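Local structure of hemolysin II regulatory protein (Bacillus cereus, 2JJ7) at residues 1-5 and 6-10; 32-36 and 37-41; 109-112 and 113-117; 165-169 and 170-174; 174-177 and 178-182. The protein probably binds DNA as a TetR-family transcriptional regulator, with an N-terminal helix-turn-helix domain and a C-terminal domain through which two subunits pair. All blocks are in the same frame, centred on the assembly; numbering follows the deposited sequence. Where two conformers were deposited one is given.

Interaction 1 (1-5 and 6-10); sequences HMASR and EQTME
R5 sends CG anti to its backbone N (chi1 166°), and the chain then runs straight to NE. This carries the guanidinium over M9, one helical turn further on. M9 turns its CG anti to its own carbonyl carbon and bends at chi3 (84°). Its sulfur then lies over one face of the guanidinium, offset toward the rim. M9 SD is 3.5 Å from R5 CZ. E6 bends back at chi2 and brings its carboxylate to the edge of the same guanidinium. There R5 NH2 forms a salt bridge with E6 OE2 at 3.3 Å; the hydrogen bond within it is weak. The two flat groups are strongly twisted against each other, so the carboxylate meets one nitrogen and does not pair in parallel with two.

S4 is the N-cap of helix 5-23. Its OG accepts from Q7 N at 3.0 Å, and the bond is nearly straight (169°). S4 O accepts from T8 N at 3.1 Å. The hydroxyl of T8 adds a weak bond to the same oxygen, from OG1 to S4 O at 3.3 Å. A3 CB lies 3.8 Å from T8 OG1, just ahead of the cap. M9 N bonds to R5 O and continues the helix.

Beyond the two segments, R5 and M9 also touch Y47 of helix 41-48. The cap gives the amide of Q7 an acceptor in the first turn. The R5-E6 pair lies at the protein surface, so its charge attraction is probably weakened by solvent.

Interaction 2 (32-36 and 37-41); sequences EIAKE and AKVNV
A34 and A37 have the most surface buried here, and both are small residues at the end of helix 30-37. A34 CB touches V41 across the turn. V41 CG2 reaches it at 3.5 Å, which is tight for two carbons. V41 places this methyl anti to its carbonyl carbon, while CG1 lies anti to the backbone N (chi1 169°). V39 CG2 also approaches A34, with 4.2 Å between V39 CG2 and A34 CB.

A34 O accepts from V39 N at 3.0 Å, nearly straight at 170°. A37 closes the last regular turn, with A37 N bonding to I33 O at 2.9 Å. Its CB lies close to the same oxygen, with A37 CB 3.4 Å from I33 O. K38 then takes a positive phi (58°) and turns the chain out of the helix. K38 N bonds to K35 O at 3.2 Å, coming from above the carbonyl plane.

I33, E36 and A37 also touch helix 5-23, on A15 and A16. E32 forms a salt bridge with R23. The helix ends in a Schellman motif, with K38 the first residue to leave it, and N40 occupies the N-cap position of helix 41-48. This is the turn between the two helices of the predicted helix-turn-helix, the DNA-binding element of TetR-family regulators.

Interaction 3 (109-112 and 113-117); sequences IKES and ARLEK
R114 folds back over S112, and its side chain can be followed outward from CB. R114 CB already lies 3.4 Å from S112 OG. CG turns anti to the carbonyl carbon (chi1 -57°), and the bend at chi3 (-67°) swings the end of the chain back. CG and CD pass the same oxygen at longer range, and NE and NH1 also lie near it. The guanidinium then lies over the serine hydroxyl, which sits above one face, offset toward the rim. R114 CZ is 3.3 Å from S112 OG. This is a face contact, and neither NE nor NH2 bonds to the hydroxyl. At the tip, R114 NH2 also meets S112 CB at 3.4 Å.

The polar ends of both residues find a shared partner in E107. R114 NE forms a salt bridge with E107, and S112 OG is hydrogen-bonded to its other carboxylate oxygen. Y25 adds a cation-pi contact to R114.

S112 OG also accepts from R114 N at 3.1 Å. S112 O receives L115 N at 3.3 Å, from above the carbonyl plane. L115 sends CD2 across the chain of E111, roughly at a right angle, and L115 CD2 lies 3.7 Å from E111 CG. S112 to L115 form a type I beta turn, with a serine capping bond. It leads from helix 98-109 into helix 115-118 of the TetR-type C-terminal domain.

Interaction 4 (165-169 and 170-174); sequences KFIDS and ADLVS
D168 and D171 set their carboxylates side by side, pointing the same way and nearly parallel, with planes 19° apart. D168 OD2 and D171 OD2 are 3.9 Å apart, and the two like charges probably repel. D171 OD2 also lies beside the methylene of D168, 3.5 Å from D168 CB. A water bridges the two residues: it donates to D171 OD2 at 2.8 Å and accepts from D168 N. This joins the second carboxylate to the backbone just before the helix.

D168 is the N-cap residue of helix 169-181, but its side chain makes no capping bond. The first turn is held by the backbone instead. L172 N bonds to D168 O at 2.8 Å. V173 N bonds to S169 O at 3.0 Å. This helix belongs to the TetR-type C-terminal domain. It follows the short helix 163-166, and both segments reach the second subunit. F166 stacks edge-to-face on W153 of the second subunit and makes a cation-pi contact with R175 of that subunit.

On the buried side, I167 lies across L172 at about a right angle. I167 turns CG1 anti to its backbone N (chi1 -172°), which leads CD1 to the backbone of L172. I167 CD1 is 3.7 Å from L172 N. Its other branch, I167 CG2, meets L172 CB at 4.0 Å. L172 also packs on F163 of the second subunit.

Interaction 5 (174-177 and 178-182); sequences SRII and SALTD
I177 and T181 meet one helical turn apart, at the more crowded end of this contact. I177 CG2 and T181 CG2 are 3.9 Å apart. T181 also crowds the carbonyl of I177, with T181 CG2 at 3.3 Å from I177 O. T181 N bonds to the same oxygen at 2.9 Å. L180 N bonds to I176 O at 3.3 Å. The side chains of these two residues meet more loosely, with 4.3 Å between I176 CG2 and L180 CD1. I176 and L180 are buried, and both pack on helices 79-96 and 147-158.

This is the last part of helix 169-181, which ends at T181 in the C-terminal region of a TetR-type fold. A179 packs on P161 of the second subunit, and D182 O accepts from K162 of that subunit.

S178 lies on the exposed side. Its OG turns anti to the carbonyl carbon (chi1 -76°) and folds back on the previous turn. S174 O is gripped twice, by S178 N at 2.9 Å and by S178 OG at 3.1 Å. The two donors come from opposite faces of the carbonyl plane. R175 leaves the backbone away from S178-D182 and packs on F163 of the second subunit, while R175 O accepts from A179 N.

The five interactions run in series along the chain, so none closes a long loop and none nests or crosses. Interaction 1 starts helix 5-23. Interaction 2 ends helix 30-37 and leads to helix 41-48. They touch through T8 and V39, so the first helix packs on the turn of the predicted helix-turn-helix. Interaction 3 joins helices 98-109 and 115-118. Its nearest atoms are about 12 Å from interaction 2. Interactions 4 and 5 both use helix 169-181. They share S174, and I167 packs on R175 between them. Both reach the second subunit. Interactions 1 and 5 lie on opposite sides of the chain's centre, their own centres 47 Å apart.

Interaction 1 (1-5 and 6-10)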
# COMPACT_ATOMS: atom_id res chain seq x y z
N HIS B 1 -47.86 5.23 -3.17
CA HIS B 1 -48.09 5.19 -1.70
C HIS B 1 -46.81 4.78 -0.93
O HIS B 1 -45.74 5.35 -1.19
CB HIS B 1 -49.32 4.31 -1.35
CG HIS B 1 -49.30 2.94 -1.96
ND1 HIS B 1 -49.56 2.72 -3.30
CD2 HIS B 1 -49.09 1.72 -1.41
CE1 HIS B 1 -49.49 1.42 -3.55
NE2 HIS B 1 -49.20 0.80 -2.42
N MET B 2 -46.91 3.81 -0.02
CA MET B 2 -45.80 3.44 0.88
C MET B 2 -44.65 2.74 0.17
O MET B 2 -44.86 1.95 -0.75
CB MET B 2 -46.29 2.50 1.98
CG MET B 2 -47.11 3.11 3.09
SD MET B 2 -47.12 1.91 4.43
CE MET B 2 -45.79 2.49 5.48
N ALA B 3 -43.43 3.01 0.63
CA ALA B 3 -42.26 2.24 0.21
C ALA B 3 -42.44 0.75 0.55
O ALA B 3 -43.10 0.39 1.54
CB ALA B 3 -41.01 2.79 0.88
N SER B 4 -41.88 -0.11 -0.29
CA SER B 4 -41.87 -1.54 -0.02
C SER B 4 -40.79 -1.85 1.00
O SER B 4 -39.82 -1.10 1.14
CB SER B 4 -41.56 -2.31 -1.30
OG SER B 4 -40.18 -2.16 -1.60
N ARG B 5 -40.95 -2.97 1.70
CA ARG B 5 -39.93 -3.45 2.64
C ARG B 5 -38.55 -3.54 1.97
O ARG B 5 -37.53 -3.16 2.56
CB ARG B 5 -40.34 -4.81 3.21
CG ARG B 5 -39.22 -5.55 3.92
CD ARG B 5 -39.56 -7.01 4.15
NE ARG B 5 -38.45 -7.73 4.74
CZ ARG B 5 -37.61 -8.53 4.08
NH1 ARG B 5 -36.63 -9.14 4.73
NH2 ARG B 5 -37.75 -8.72 2.77
N GLU B 6 -38.54 -4.04 0.73
CA GLU B 6 -37.31 -4.26 -0.05
C GLU B 6 -36.59 -2.94 -0.32
O GLU B 6 -35.38 -2.84 -0.13
CB GLU B 6 -37.63 -5.00 -1.36
CG GLU B 6 -38.15 -6.45 -1.20
CD GLU B 6 -39.49 -6.59 -0.43
OE1 GLU B 6 -40.38 -5.71 -0.54
OE2 GLU B 6 -39.65 -7.60 0.29
N GLN B 7 -37.34 -1.92 -0.75
CA GLN B 7 -36.79 -0.58 -0.95
C GLN B 7 -36.19 0.05 0.32
O GLN B 7 -35.12 0.66 0.28
CB GLN B 7 -37.86 0.35 -1.56
CG GLN B 7 -37.41 1.81 -1.81
CD GLN B 7 -36.25 1.93 -2.79
OE1 GLN B 7 -36.43 2.36 -3.92
NE2 GLN B 7 -35.04 1.55 -2.36
N THR B 8 -36.88 -0.09 1.44
CA THR B 8 -36.41 0.51 2.69
C THR B 8 -35.09 -0.12 3.12
O THR B 8 -34.15 0.59 3.52
CB THR B 8 -37.47 0.42 3.80
OG1 THR B 8 -38.67 1.06 3.34
CG2 THR B 8 -37.00 1.11 5.07
N MET B 9 -35.03 -1.46 3.03
CA MET B 9 -33.83 -2.20 3.38
C MET B 9 -32.68 -1.86 2.44
O MET B 9 -31.53 -1.77 2.87
CB MET B 9 -34.11 -3.71 3.35
CG MET B 9 -34.86 -4.18 4.58
SD MET B 9 -35.26 -5.92 4.49
CE MET B 9 -33.73 -6.65 5.07
N GLU B 10 -33.00 -1.66 1.16
CA GLU B 10 -32.02 -1.20 0.19
C GLU B 10 -31.50 0.20 0.53
O GLU B 10 -30.29 0.42 0.53
CB GLU B 10 -32.60 -1.22 -1.22
CG GLU B 10 -31.69 -0.53 -2.21
CD GLU B 10 -31.68 -1.21 -3.55
OE1 GLU B 10 -32.75 -1.22 -4.21
OE2 GLU B 10 -30.61 -1.73 -3.93

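Interaction 2 (32-36 and 37-41)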
# COMPACT_ATOMS: atom_id res chain seq x y z
N GLU B 32 -26.50 6.87 13.04
CA GLU B 32 -26.04 7.63 11.88
C GLU B 32 -26.48 7.00 10.55
O GLU B 32 -26.78 7.72 9.59
CB GLU B 32 -24.51 7.76 11.89
CG GLU B 32 -23.96 8.35 13.15
CD GLU B 32 -22.48 8.05 13.33
OE1 GLU B 32 -21.74 8.01 12.32
OE2 GLU B 32 -22.05 7.87 14.50
N ILE B 33 -26.45 5.67 10.48
CA ILE B 33 -26.93 4.94 9.31
C ILE B 33 -28.43 5.18 9.09
O ILE B 33 -28.87 5.48 7.97
CB ILE B 33 -26.59 3.44 9.40
CG1 ILE B 33 -25.06 3.25 9.33
CG2 ILE B 33 -27.27 2.64 8.29
CD1 ILE B 33 -24.57 1.81 9.56
N ALA B 34 -29.22 5.07 10.16
CA ALA B 34 -30.65 5.33 10.08
C ALA B 34 -30.91 6.74 9.60
O ALA B 34 -31.73 6.95 8.69
CB ALA B 34 -31.31 5.10 11.42
N LYS B 35 -30.19 7.68 10.20
CA LYS B 35 -30.31 9.10 9.85
C LYS B 35 -29.99 9.34 8.38
O LYS B 35 -30.71 10.07 7.69
CB LYS B 35 -29.41 9.95 10.76
CG LYS B 35 -29.52 11.44 10.53
CD LYS B 35 -28.69 12.22 11.54
CE LYS B 35 -29.22 13.64 11.68
NZ LYS B 35 -28.60 14.36 12.82
N GLU B 36 -28.91 8.72 7.90
CA GLU B 36 -28.51 8.83 6.49
C GLU B 36 -29.57 8.23 5.55
O GLU B 36 -29.88 8.80 4.50
CB GLU B 36 -27.12 8.22 6.27
CG GLU B 36 -26.68 8.10 4.79
CD GLU B 36 -26.50 9.43 4.07
OE1 GLU B 36 -26.11 10.44 4.72
OE2 GLU B 36 -26.72 9.46 2.84
N ALA B 37 -30.12 7.08 5.94
CA ALA B 37 -31.16 6.35 5.17
C ALA B 37 -32.53 7.03 5.22
O ALA B 37 -33.46 6.61 4.51
CB ALA B 37 -31.27 4.90 5.68
N LYS B 38 -32.65 8.05 6.06
CA LYS B 38 -33.90 8.76 6.31
C LYS B 38 -34.99 7.80 6.80
O LYS B 38 -36.14 7.87 6.36
CB LYS B 38 -34.35 9.55 5.06
CG LYS B 38 -33.39 10.68 4.68
CD LYS B 38 -34.10 11.85 3.97
CE LYS B 38 -33.94 11.79 2.46
NZ LYS B 38 -32.53 12.09 2.02
N VAL B 39 -34.60 6.89 7.69
CA VAL B 39 -35.54 5.98 8.34
C VAL B 39 -35.40 6.04 9.84
O VAL B 39 -34.35 6.41 10.37
CB VAL B 39 -35.39 4.49 7.91
CG1 VAL B 39 -35.39 4.34 6.39
CG2 VAL B 39 -34.15 3.87 8.53
N ASN B 40 -36.49 5.69 10.50
CA ASN B 40 -36.50 5.63 11.95
C ASN B 40 -35.53 4.57 12.44
O ASN B 40 -35.47 3.47 11.88
CB ASN B 40 -37.93 5.40 12.45
CG ASN B 40 -38.82 6.62 12.24
OD1 ASN B 40 -39.90 6.53 11.66
ND2 ASN B 40 -38.35 7.77 12.71
N VAL B 41 -34.73 4.90 13.46
CA VAL B 41 -33.77 3.93 14.00
C VAL B 41 -34.47 2.59 14.32
O VAL B 41 -33.97 1.53 13.97
CB VAL B 41 -32.94 4.47 15.23
CG1 VAL B 41 -32.16 3.36 15.91
CG2 VAL B 41 -31.95 5.57 14.79

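Interaction 3 (109-112 and 113-117)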
# COMPACT_ATOMS: atom_id res chain seq x y z
N ILE B 109 -5.64 -5.79 6.81
CA ILE B 109 -4.42 -5.39 7.51
C ILE B 109 -4.56 -5.61 9.00
O ILE B 109 -3.56 -5.79 9.69
CB ILE B 109 -3.99 -3.92 7.24
CG1 ILE B 109 -5.14 -2.95 7.54
CG2 ILE B 109 -3.44 -3.79 5.82
CD1 ILE B 109 -4.70 -1.55 7.96
N LYS B 110 -5.80 -5.58 9.50
CA LYS B 110 -6.05 -5.81 10.92
C LYS B 110 -7.19 -6.80 11.13
O LYS B 110 -8.37 -6.44 11.12
CB LYS B 110 -6.31 -4.49 11.67
CG LYS B 110 -6.38 -4.67 13.20
CD LYS B 110 -6.47 -3.34 13.93
CE LYS B 110 -6.70 -3.54 15.41
NZ LYS B 110 -6.48 -2.28 16.18
N GLU B 111 -6.81 -8.06 11.30
CA GLU B 111 -7.76 -9.15 11.46
C GLU B 111 -8.73 -8.90 12.61
O GLU B 111 -8.32 -8.68 13.76
CB GLU B 111 -7.01 -10.46 11.68
CG GLU B 111 -7.90 -11.69 11.63
CD GLU B 111 -7.13 -13.00 11.77
OE1 GLU B 111 -5.88 -12.99 11.79
OE2 GLU B 111 -7.80 -14.05 11.86
N SER B 112 -10.02 -8.92 12.31
CA SER B 112 -11.03 -8.79 13.35
C SER B 112 -11.83 -10.09 13.47
O SER B 112 -11.68 -11.01 12.66
CB SER B 112 -11.98 -7.63 13.05
OG SER B 112 -12.91 -7.99 12.03
N ALA B 113 -12.69 -10.14 14.47
CA ALA B 113 -13.59 -11.28 14.67
C ALA B 113 -14.60 -11.44 13.53
O ALA B 113 -15.20 -12.50 13.37
CB ALA B 113 -14.29 -11.16 16.02
N ARG B 114 -14.76 -10.39 12.72
CA ARG B 114 -15.72 -10.40 11.61
C ARG B 114 -15.21 -11.14 10.36
O ARG B 114 -15.99 -11.42 9.44
CB ARG B 114 -16.10 -8.97 11.22
CG ARG B 114 -16.67 -8.14 12.35
CD ARG B 114 -16.84 -6.68 11.96
NE ARG B 114 -15.57 -5.97 11.74
CZ ARG B 114 -14.82 -5.43 12.69
NH1 ARG B 114 -15.16 -5.50 13.97
NH2 ARG B 114 -13.70 -4.81 12.35
N LEU B 115 -13.91 -11.44 10.33
CA LEU B 115 -13.25 -11.93 9.12
C LEU B 115 -13.91 -13.15 8.51
O LEU B 115 -14.25 -13.17 7.32
CB LEU B 115 -11.76 -12.21 9.35
CG LEU B 115 -10.95 -12.68 8.13
CD1 LEU B 115 -11.04 -11.72 6.95
CD2 LEU B 115 -9.48 -12.91 8.50
N GLU B 116 -14.07 -14.18 9.33
CA GLU B 116 -14.58 -15.47 8.90
C GLU B 116 -15.92 -15.34 8.16
O GLU B 116 -16.12 -15.99 7.14
CB GLU B 116 -14.69 -16.38 10.13
CG GLU B 116 -15.33 -17.75 9.89
CD GLU B 116 -15.30 -18.64 11.14
OE1 GLU B 116 -14.56 -18.33 12.10
OE2 GLU B 116 -16.01 -19.67 11.16
N LYS B 117 -16.83 -14.51 8.69
CA LYS B 117 -18.16 -14.35 8.08
C LYS B 117 -18.18 -13.55 6.79
O LYS B 117 -18.96 -13.85 5.89
CB LYS B 117 -19.17 -13.74 9.06
CG LYS B 117 -19.65 -14.70 10.13
CD LYS B 117 -20.33 -15.93 9.54
CE LYS B 117 -20.59 -16.97 10.62
NZ LYS B 117 -20.87 -18.31 10.05

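Interaction 4 (165-169 and 170-174)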
# COMPACT_ATOMS: atom_id res chain seq x y z
N LYS B 165 -8.71 8.54 -9.36
CA LYS B 165 -8.36 9.95 -9.44
C LYS B 165 -6.85 10.13 -9.65
O LYS B 165 -6.41 11.18 -10.09
CB LYS B 165 -8.85 10.71 -8.20
CG LYS B 165 -10.36 10.91 -8.18
CD LYS B 165 -10.84 11.55 -6.88
CE LYS B 165 -12.31 11.96 -6.97
NZ LYS B 165 -12.80 12.64 -5.73
N PHE B 166 -6.08 9.09 -9.33
CA PHE B 166 -4.65 9.09 -9.59
C PHE B 166 -4.30 8.42 -10.92
O PHE B 166 -3.37 8.84 -11.60
CB PHE B 166 -3.89 8.44 -8.42
CG PHE B 166 -2.41 8.28 -8.66
CD1 PHE B 166 -1.55 9.39 -8.61
CD2 PHE B 166 -1.86 7.02 -8.94
CE1 PHE B 166 -0.17 9.25 -8.84
CE2 PHE B 166 -0.49 6.87 -9.17
CZ PHE B 166 0.36 7.99 -9.13
N ILE B 167 -5.04 7.38 -11.30
CA ILE B 167 -4.68 6.53 -12.44
C ILE B 167 -5.89 5.75 -12.98
O ILE B 167 -6.71 5.23 -12.20
CB ILE B 167 -3.53 5.53 -12.06
CG1 ILE B 167 -3.01 4.78 -13.30
CG2 ILE B 167 -3.96 4.59 -10.93
CD1 ILE B 167 -1.74 3.97 -13.06
N ASP B 168 -6.02 5.66 -14.31
CA ASP B 168 -7.02 4.78 -14.93
C ASP B 168 -6.83 3.32 -14.51
O ASP B 168 -5.70 2.85 -14.32
CB ASP B 168 -6.98 4.89 -16.46
CG ASP B 168 -7.52 6.20 -16.96
OD1 ASP B 168 -8.04 6.98 -16.15
OD2 ASP B 168 -7.42 6.46 -18.17
N SER B 169 -7.94 2.60 -14.40
CA SER B 169 -7.94 1.19 -14.02
C SER B 169 -7.12 0.27 -14.94
O SER B 169 -6.29 -0.50 -14.45
CB SER B 169 -9.38 0.69 -13.92
OG SER B 169 -9.98 1.24 -12.76
N ALA B 170 -7.35 0.35 -16.25
CA ALA B 170 -6.61 -0.48 -17.21
C ALA B 170 -5.11 -0.20 -17.14
O ALA B 170 -4.29 -1.12 -17.31
CB ALA B 170 -7.14 -0.28 -18.63
N ASP B 171 -4.76 1.05 -16.89
CA ASP B 171 -3.37 1.45 -16.76
C ASP B 171 -2.78 0.96 -15.46
O ASP B 171 -1.61 0.57 -15.43
CB ASP B 171 -3.22 2.97 -16.85
CG ASP B 171 -3.58 3.51 -18.22
OD1 ASP B 171 -3.49 2.77 -19.24
OD2 ASP B 171 -3.97 4.70 -18.28
N LEU B 172 -3.58 1.00 -14.40
CA LEU B 172 -3.13 0.50 -13.11
C LEU B 172 -2.78 -0.99 -13.22
O LEU B 172 -1.71 -1.39 -12.76
CB LEU B 172 -4.19 0.74 -12.02
CG LEU B 172 -3.81 0.32 -10.59
CD1 LEU B 172 -2.45 0.95 -10.15
CD2 LEU B 172 -4.92 0.66 -9.61
N VAL B 173 -3.66 -1.76 -13.86
CA VAL B 173 -3.45 -3.19 -14.12
C VAL B 173 -2.15 -3.41 -14.90
O VAL B 173 -1.29 -4.17 -14.47
CB VAL B 173 -4.67 -3.84 -14.84
CG1 VAL B 173 -4.36 -5.30 -15.27
CG2 VAL B 173 -5.93 -3.81 -13.94
N SER B 174 -2.00 -2.70 -16.03
CA SER B 174 -0.79 -2.75 -16.86
C SER B 174 0.48 -2.37 -16.11
O SER B 174 1.51 -3.04 -16.26
CB SER B 174 -0.92 -1.85 -18.08
OG SER B 174 -1.77 -2.45 -19.02
O HOH W 1 -4.22 6.59 -16.29

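Interaction 5 (174-177 and 178-182)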
# COMPACT_ATOMS: atom_id res chain seq x y z
N SER B 174 -2.00 -2.70 -16.03
CA SER B 174 -0.79 -2.75 -16.86
C SER B 174 0.48 -2.37 -16.11
O SER B 174 1.51 -3.04 -16.26
CB SER B 174 -0.92 -1.85 -18.08
OG SER B 174 -1.77 -2.45 -19.02
N ARG B 175 0.41 -1.30 -15.33
CA ARG B 175 1.57 -0.79 -14.61
C ARG B 175 1.98 -1.73 -13.47
O ARG B 175 3.17 -1.88 -13.18
CB ARG B 175 1.33 0.62 -14.09
CG ARG B 175 1.20 1.68 -15.18
CD ARG B 175 1.43 3.09 -14.62
NE ARG B 175 2.85 3.39 -14.49
CZ ARG B 175 3.50 4.32 -15.19
NH1 ARG B 175 4.80 4.50 -14.99
NH2 ARG B 175 2.86 5.07 -16.07
N ILE B 176 1.00 -2.36 -12.82
CA ILE B 176 1.31 -3.34 -11.79
C ILE B 176 2.08 -4.54 -12.39
O ILE B 176 3.11 -4.95 -11.86
CB ILE B 176 0.06 -3.79 -11.02
CG1 ILE B 176 -0.43 -2.67 -10.10
CG2 ILE B 176 0.34 -5.07 -10.23
CD1 ILE B 176 -1.81 -2.93 -9.44
N ILE B 177 1.59 -5.05 -13.50
CA ILE B 177 2.20 -6.18 -14.18
C ILE B 177 3.60 -5.81 -14.68
O ILE B 177 4.55 -6.58 -14.51
CB ILE B 177 1.30 -6.66 -15.35
CG1 ILE B 177 -0.05 -7.18 -14.79
CG2 ILE B 177 2.03 -7.72 -16.22
CD1 ILE B 177 -1.08 -7.55 -15.85
N SER B 178 3.74 -4.63 -15.29
CA SER B 178 5.05 -4.15 -15.76
C SER B 178 6.10 -4.11 -14.67
O SER B 178 7.23 -4.53 -14.88
CB SER B 178 4.93 -2.75 -16.33
OG SER B 178 4.35 -2.81 -17.59
N ALA B 179 5.71 -3.61 -13.49
CA ALA B 179 6.61 -3.52 -12.36
C ALA B 179 7.09 -4.89 -11.93
O ALA B 179 8.21 -5.02 -11.43
CB ALA B 179 5.94 -2.79 -11.19
N LEU B 180 6.26 -5.92 -12.13
CA LEU B 180 6.63 -7.29 -11.78
C LEU B 180 7.46 -8.01 -12.86
O LEU B 180 8.29 -8.87 -12.55
CB LEU B 180 5.38 -8.11 -11.44
CG LEU B 180 4.58 -7.62 -10.23
CD1 LEU B 180 3.21 -8.26 -10.20
CD2 LEU B 180 5.33 -7.90 -8.93
N THR B 181 7.23 -7.64 -14.12
CA THR B 181 7.84 -8.35 -15.24
C THR B 181 9.19 -7.74 -15.65
O THR B 181 9.92 -8.29 -16.47
CB THR B 181 6.88 -8.38 -16.46
OG1 THR B 181 6.45 -7.05 -16.76
CG2 THR B 181 5.66 -9.24 -16.14
N ASP B 182 9.51 -6.59 -15.06
CA ASP B 182 10.80 -5.95 -15.30
C ASP B 182 11.92 -6.78 -14.66
O ASP B 182 11.98 -6.92 -13.43
CB ASP B 182 10.78 -4.52 -14.76
CG ASP B 182 11.95 -3.70 -15.27
OD1 ASP B 182 12.49 -4.03 -16.35
OD2 ASP B 182 12.32 -2.73 -14.58